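PDB 4Q8K: alginase, which probably cleaves alginate by beta-elimination, as a bacterial alginate lyase of polysaccharide lyase family 18. Local coordinates for residues 213-225 against 235-247. Residues are numbered along the deposited sequence; the frame is centred on the assembly and turned at random.
With CA (calcium ion), chain B; SO4 (sulfate ion), chain C.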
loop_
_atom_site.group_PDB
_atom_site.type_symbol
_atom_site.label_atom_id
_atom_site.label_comp_id
_atom_site.label_asym_id
_atom_site.label_seq_id
_atom_site.Cartn_x
_atom_site.Cartn_y
_atom_site.Cartn_z
ATOM N N LYS A 213 7.495 -9.299 3.054
ATOM C CA LYS A 213 8.086 -10.066 1.960
ATOM C C LYS A 213 7.227 -9.866 0.718
ATOM O O LYS A 213 6.001 -9.904 0.794
ATOM C CB LYS A 213 8.189 -11.547 2.334
ATOM C CG LYS A 213 8.747 -12.449 1.241
ATOM C CD LYS A 213 8.787 -13.909 1.700
ATOM C CE LYS A 213 9.199 -14.841 0.564
ATOM N NZ LYS A 213 9.327 -16.271 0.987
ATOM N N VAL A 214 7.861 -9.627 -0.423
ATOM C CA VAL A 214 7.108 -9.393 -1.646
ATOM C C VAL A 214 7.539 -10.377 -2.719
ATOM O O VAL A 214 8.724 -10.519 -2.995
ATOM C CB VAL A 214 7.280 -7.942 -2.166
ATOM C CG1 VAL A 214 6.468 -7.732 -3.429
ATOM C CG2 VAL A 214 6.865 -6.923 -1.096
ATOM N N GLU A 215 6.570 -11.086 -3.288
ATOM C CA GLU A 215 6.821 -11.973 -4.416
ATOM C C GLU A 215 5.890 -11.516 -5.526
ATOM O O GLU A 215 4.669 -11.525 -5.359
ATOM C CB GLU A 215 6.519 -13.421 -4.043
ATOM C CG GLU A 215 7.379 -13.983 -2.922
ATOM C CD GLU A 215 6.793 -15.260 -2.348
ATOM O OE1 GLU A 215 7.116 -16.346 -2.874
ATOM O OE2 GLU A 215 5.987 -15.180 -1.392
ATOM N N MET A 216 6.457 -11.081 -6.647
ATOM C CA MET A 216 5.640 -10.487 -7.703
ATOM C C MET A 216 6.311 -10.590 -9.066
ATOM O O MET A 216 7.529 -10.450 -9.179
ATOM C CB MET A 216 5.335 -9.017 -7.384
ATOM C CG MET A 216 4.491 -8.292 -8.431
ATOM S SD MET A 216 3.554 -6.876 -7.790
ATOM C CE MET A 216 4.864 -5.865 -7.085
ATOM N N SER A 217 5.498 -10.809 -10.097
ATOM C CA SER A 217 5.984 -10.867 -11.475
ATOM C C SER A 217 6.690 -9.588 -11.903
ATOM O O SER A 217 6.327 -8.490 -11.475
ATOM C CB SER A 217 4.815 -11.096 -12.432
ATOM O OG SER A 217 4.042 -12.208 -12.037
ATOM N N ASP A 218 7.681 -9.729 -12.779
ATOM C CA ASP A 218 8.329 -8.569 -13.386
ATOM C C ASP A 218 7.287 -7.561 -13.870
ATOM O O ASP A 218 6.269 -7.936 -14.478
ATOM C CB ASP A 218 9.223 -8.986 -14.564
ATOM C CG ASP A 218 10.408 -9.849 -14.138
ATOM O OD1 ASP A 218 10.646 -10.019 -12.927
ATOM O OD2 ASP A 218 11.116 -10.366 -15.026
ATOM N N GLY A 219 7.540 -6.287 -13.594
ATOM C CA GLY A 219 6.701 -5.201 -14.072
ATOM C C GLY A 219 5.556 -4.855 -13.138
ATOM O O GLY A 219 4.845 -3.873 -13.361
ATOM N N GLY A 220 5.378 -5.655 -12.091
ATOM C CA GLY A 220 4.300 -5.416 -11.146
ATOM C C GLY A 220 4.475 -4.114 -10.371
ATOM O O GLY A 220 5.603 -3.641 -10.169
ATOM N N LYS A 221 3.361 -3.516 -9.958
ATOM C CA LYS A 221 3.379 -2.306 -9.135
ATOM C C LYS A 221 2.217 -2.329 -8.147
ATOM O O LYS A 221 1.050 -2.453 -8.544
ATOM C CB LYS A 221 3.273 -1.068 -10.017
ATOM C CG LYS A 221 3.097 0.251 -9.259
ATOM C CD LYS A 221 3.145 1.402 -10.234
ATOM C CE LYS A 221 2.934 2.735 -9.547
ATOM N NZ LYS A 221 2.998 3.885 -10.512
ATOM N N THR A 222 2.529 -2.195 -6.862
ATOM C CA THR A 222 1.474 -2.226 -5.855
ATOM C C THR A 222 1.677 -1.152 -4.799
ATOM O O THR A 222 2.799 -0.678 -4.589
ATOM C CB THR A 222 1.414 -3.582 -5.143
ATOM O OG1 THR A 222 0.368 -3.549 -4.157
ATOM C CG2 THR A 222 2.749 -3.897 -4.472
ATOM N N ILE A 223 0.579 -0.761 -4.158
ATOM C CA ILE A 223 0.643 0.097 -2.974
ATOM C C ILE A 223 0.401 -0.789 -1.752
ATOM O O ILE A 223 -0.618 -1.483 -1.672
ATOM C CB ILE A 223 -0.402 1.241 -3.042
ATOM C CG1 ILE A 223 -0.132 2.157 -4.243
ATOM C CG2 ILE A 223 -0.407 2.074 -1.740
ATOM C CD1 ILE A 223 -1.243 3.153 -4.479
ATOM N N ILE A 224 1.339 -0.775 -0.800
ATOM C CA ILE A 224 1.281 -1.716 0.327
ATOM C C ILE A 224 0.884 -1.036 1.639
ATOM O O ILE A 224 0.617 -1.705 2.633
ATOM C CB ILE A 224 2.611 -2.501 0.545
ATOM C CG1 ILE A 224 3.762 -1.566 0.926
ATOM C CG2 ILE A 224 2.987 -3.338 -0.690
ATOM C CD1 ILE A 224 5.005 -2.309 1.345
ATOM N N SER A 225 0.856 0.288 1.630
ATOM C CA SER A 225 0.334 1.039 2.770
ATOM C C SER A 225 0.007 2.461 2.335
ATOM O O SER A 225 0.684 3.030 1.482
ATOM C CB SER A 225 1.309 0.998 3.957
ATOM O OG SER A 225 2.410 1.867 3.759
ATOM N N ILE A 235 -2.781 10.713 0.940
ATOM C CA ILE A 235 -1.988 11.578 1.789
ATOM C C ILE A 235 -0.594 10.980 1.915
ATOM O O ILE A 235 0.417 11.694 1.899
ATOM C CB ILE A 235 -2.648 11.684 3.171
ATOM C CG1 ILE A 235 -4.089 12.198 3.032
ATOM C CG2 ILE A 235 -1.833 12.554 4.081
ATOM C CD1 ILE A 235 -4.916 12.081 4.300
ATOM N N SER A 236 -0.548 9.662 2.031
ATOM C CA SER A 236 0.713 8.945 2.001
ATOM C C SER A 236 0.517 7.643 1.238
ATOM O O SER A 236 -0.525 7.016 1.345
ATOM C CB SER A 236 1.208 8.653 3.422
ATOM O OG SER A 236 0.602 7.479 3.941
ATOM N N LYS A 237 1.517 7.248 0.461
ATOM C CA LYS A 237 1.460 5.981 -0.257
ATOM C C LYS A 237 2.844 5.360 -0.308
ATOM O O LYS A 237 3.817 6.036 -0.635
ATOM C CB LYS A 237 0.944 6.189 -1.683
ATOM C CG LYS A 237 -0.519 6.558 -1.767
ATOM C CD LYS A 237 -0.895 7.008 -3.172
ATOM C CE LYS A 237 -0.258 8.359 -3.508
ATOM N NZ LYS A 237 -0.630 8.816 -4.876
ATOM N N VAL A 238 2.935 4.086 0.030
ATOM C CA VAL A 238 4.197 3.359 -0.063
ATOM C C VAL A 238 4.058 2.343 -1.178
ATOM O O VAL A 238 3.084 1.573 -1.203
ATOM C CB VAL A 238 4.535 2.623 1.235
ATOM C CG1 VAL A 238 5.845 1.860 1.097
ATOM C CG2 VAL A 238 4.610 3.612 2.400
ATOM N N TYR A 239 5.025 2.336 -2.097
ATOM C CA TYR A 239 4.937 1.502 -3.299
ATOM C C TYR A 239 6.035 0.461 -3.372
ATOM O O TYR A 239 7.157 0.666 -2.905
ATOM C CB TYR A 239 5.105 2.332 -4.572
ATOM C CG TYR A 239 4.093 3.413 -4.845
ATOM C CD1 TYR A 239 4.102 4.593 -4.121
ATOM C CD2 TYR A 239 3.154 3.270 -5.874
ATOM C CE1 TYR A 239 3.204 5.599 -4.382
ATOM C CE2 TYR A 239 2.245 4.284 -6.146
ATOM C CZ TYR A 239 2.272 5.436 -5.396
ATOM O OH TYR A 239 1.379 6.449 -5.651
ATOM N N VAL A 240 5.701 -0.641 -4.025
ATOM C CA VAL A 240 6.677 -1.606 -4.494
ATOM C C VAL A 240 6.421 -1.729 -6.003
ATOM O O VAL A 240 5.349 -2.155 -6.427
ATOM C CB VAL A 240 6.530 -2.963 -3.791
ATOM C CG1 VAL A 240 7.544 -3.960 -4.333
ATOM C CG2 VAL A 240 6.696 -2.802 -2.281
ATOM N N SER A 241 7.399 -1.321 -6.805
ATOM C CA SER A 241 7.110 -0.909 -8.180
ATOM C C SER A 241 8.237 -1.242 -9.152
ATOM O O SER A 241 9.395 -0.924 -8.897
ATOM C CB SER A 241 6.844 0.604 -8.191
ATOM O OG SER A 241 6.690 1.115 -9.498
ATOM N N ASP A 242 7.884 -1.844 -10.287
ATOM C CA ASP A 242 8.885 -2.255 -11.272
ATOM C C ASP A 242 8.646 -1.519 -12.587
ATOM O O ASP A 242 8.463 -2.145 -13.625
ATOM C CB ASP A 242 8.852 -3.781 -11.471
ATOM C CG ASP A 242 9.999 -4.300 -12.342
ATOM O OD1 ASP A 242 10.947 -3.534 -12.583
ATOM O OD2 ASP A 242 9.958 -5.470 -12.786
ATOM N N THR A 243 8.633 -0.193 -12.531
ATOM C CA THR A 243 8.316 0.626 -13.704
ATOM C C THR A 243 9.476 1.498 -14.157
ATOM O O THR A 243 10.543 1.514 -13.540
ATOM C CB THR A 243 7.146 1.591 -13.441
ATOM O OG1 THR A 243 7.611 2.679 -12.630
ATOM C CG2 THR A 243 5.984 0.872 -12.753
ATOM N N ASP A 244 9.235 2.249 -15.229
ATOM C CA ASP A 244 10.228 3.166 -15.779
ATOM C C ASP A 244 10.070 4.573 -15.216
ATOM O O ASP A 244 10.674 5.517 -15.726
ATOM C CB ASP A 244 10.101 3.226 -17.309
ATOM C CG ASP A 244 11.292 2.621 -18.030
ATOM O OD1 ASP A 244 12.205 2.100 -17.362
ATOM O OD2 ASP A 244 11.304 2.655 -19.284
ATOM N N GLU A 245 9.249 4.734 -14.176
ATOM C CA GLU A 245 9.095 6.061 -13.594
ATOM C C GLU A 245 10.446 6.500 -13.069
ATOM O O GLU A 245 11.091 5.766 -12.320
ATOM C CB GLU A 245 8.068 6.090 -12.463
ATOM C CG GLU A 245 8.029 7.449 -11.760
ATOM C CD GLU A 245 6.934 7.569 -10.714
ATOM O OE1 GLU A 245 7.019 8.515 -9.901
ATOM O OE2 GLU A 245 5.993 6.737 -10.713
ATOM N N SER A 246 10.884 7.689 -13.467
ATOM C CA SER A 246 12.204 8.165 -13.067
ATOM C C SER A 246 12.226 8.677 -11.625
ATOM O O SER A 246 11.184 8.994 -11.050
ATOM C CB SER A 246 12.699 9.260 -14.020
ATOM O OG SER A 246 11.848 10.397 -13.998
ATOM N N GLY A 247 13.423 8.753 -11.053
ATOM C CA GLY A 247 13.616 9.351 -9.745
ATOM C C GLY A 247 13.921 8.388 -8.613
ATOM O O GLY A 247 14.057 8.822 -7.468
HETATM CA CA CA B . 12.833 -2.204 -12.042
HETATM S S SO4 C . 0.953 7.021 -9.446
HETATM O O1 SO4 C . 2.089 6.122 -9.497
HETATM O O2 SO4 C . 0.242 7.019 -10.721
HETATM O O3 SO4 C . 0.074 6.532 -8.380
HETATM O O4 SO4 C . 1.393 8.380 -9.132
HETATM O O HOH W 1 5.985 3.873 -10.755
HETATM O O HOH W 2 1.912 4.897 4.123
HETATM O O HOH W 3 11.712 -0.041 -11.457
#
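One water, held by Lys221 NZ, Ser241 OG, Thr243 OG1 and Glu245 OE2, ties the end of a lysine to the loop that follows the neighbouring strand. It accepts from Lys221 NZ at 3.0 Å and donates to Glu245 OE2, so it bridges two opposite charges that stop short of a salt bridge. The same NZ gives a shorter bond, 2.6 Å, to O1 of a sulfate, probably a guest from the crystallisation liquor, whose O3 accepts a hydrogen bond from Tyr239 OH. With CG anti to the backbone N (chi1 172°) and every later torsion extended, Lys221 runs straight along Ser241, then lays CD against Thr243 CG2 and CE near Tyr239 CD2. A methionine here would probably leave the water without its donor and the sulfate without the ammonium that grips O1. Glu245 OE1, for its part, pairs with Arg263 and Lys273. Beside Lys221 on this face, Ile223 sets CG1 over the Tyr239 ring as a CH-pi contact, 4.1 Å from its centroid.

Strands 221-228 and 234-241 form an antiparallel beta hairpin in one of the two sheets of a concanavalin-like fold. Thr222 and Val240 form a hydrogen-bonded pair of it, bonded both ways, with N-H...O angles of 165° and 166°. On the opposite face Val240 spreads its methyls: CG1 meets Val214 CG1 tip to tip at 4.0 Å, bridging to strand 204-216 of the other sheet, while CG2 packs on Ile224.

At the Ser217-Gly220 type II turn, Gly219 N donates to Asp242 OD2 (2.7 Å), approaching from above the carboxylate plane. Between this bond and the calcium at OD1, 2.4 Å away, the carboxylate is held at both oxygens; Asp250, Val252, Asn255 and Ile257 bind the same ion.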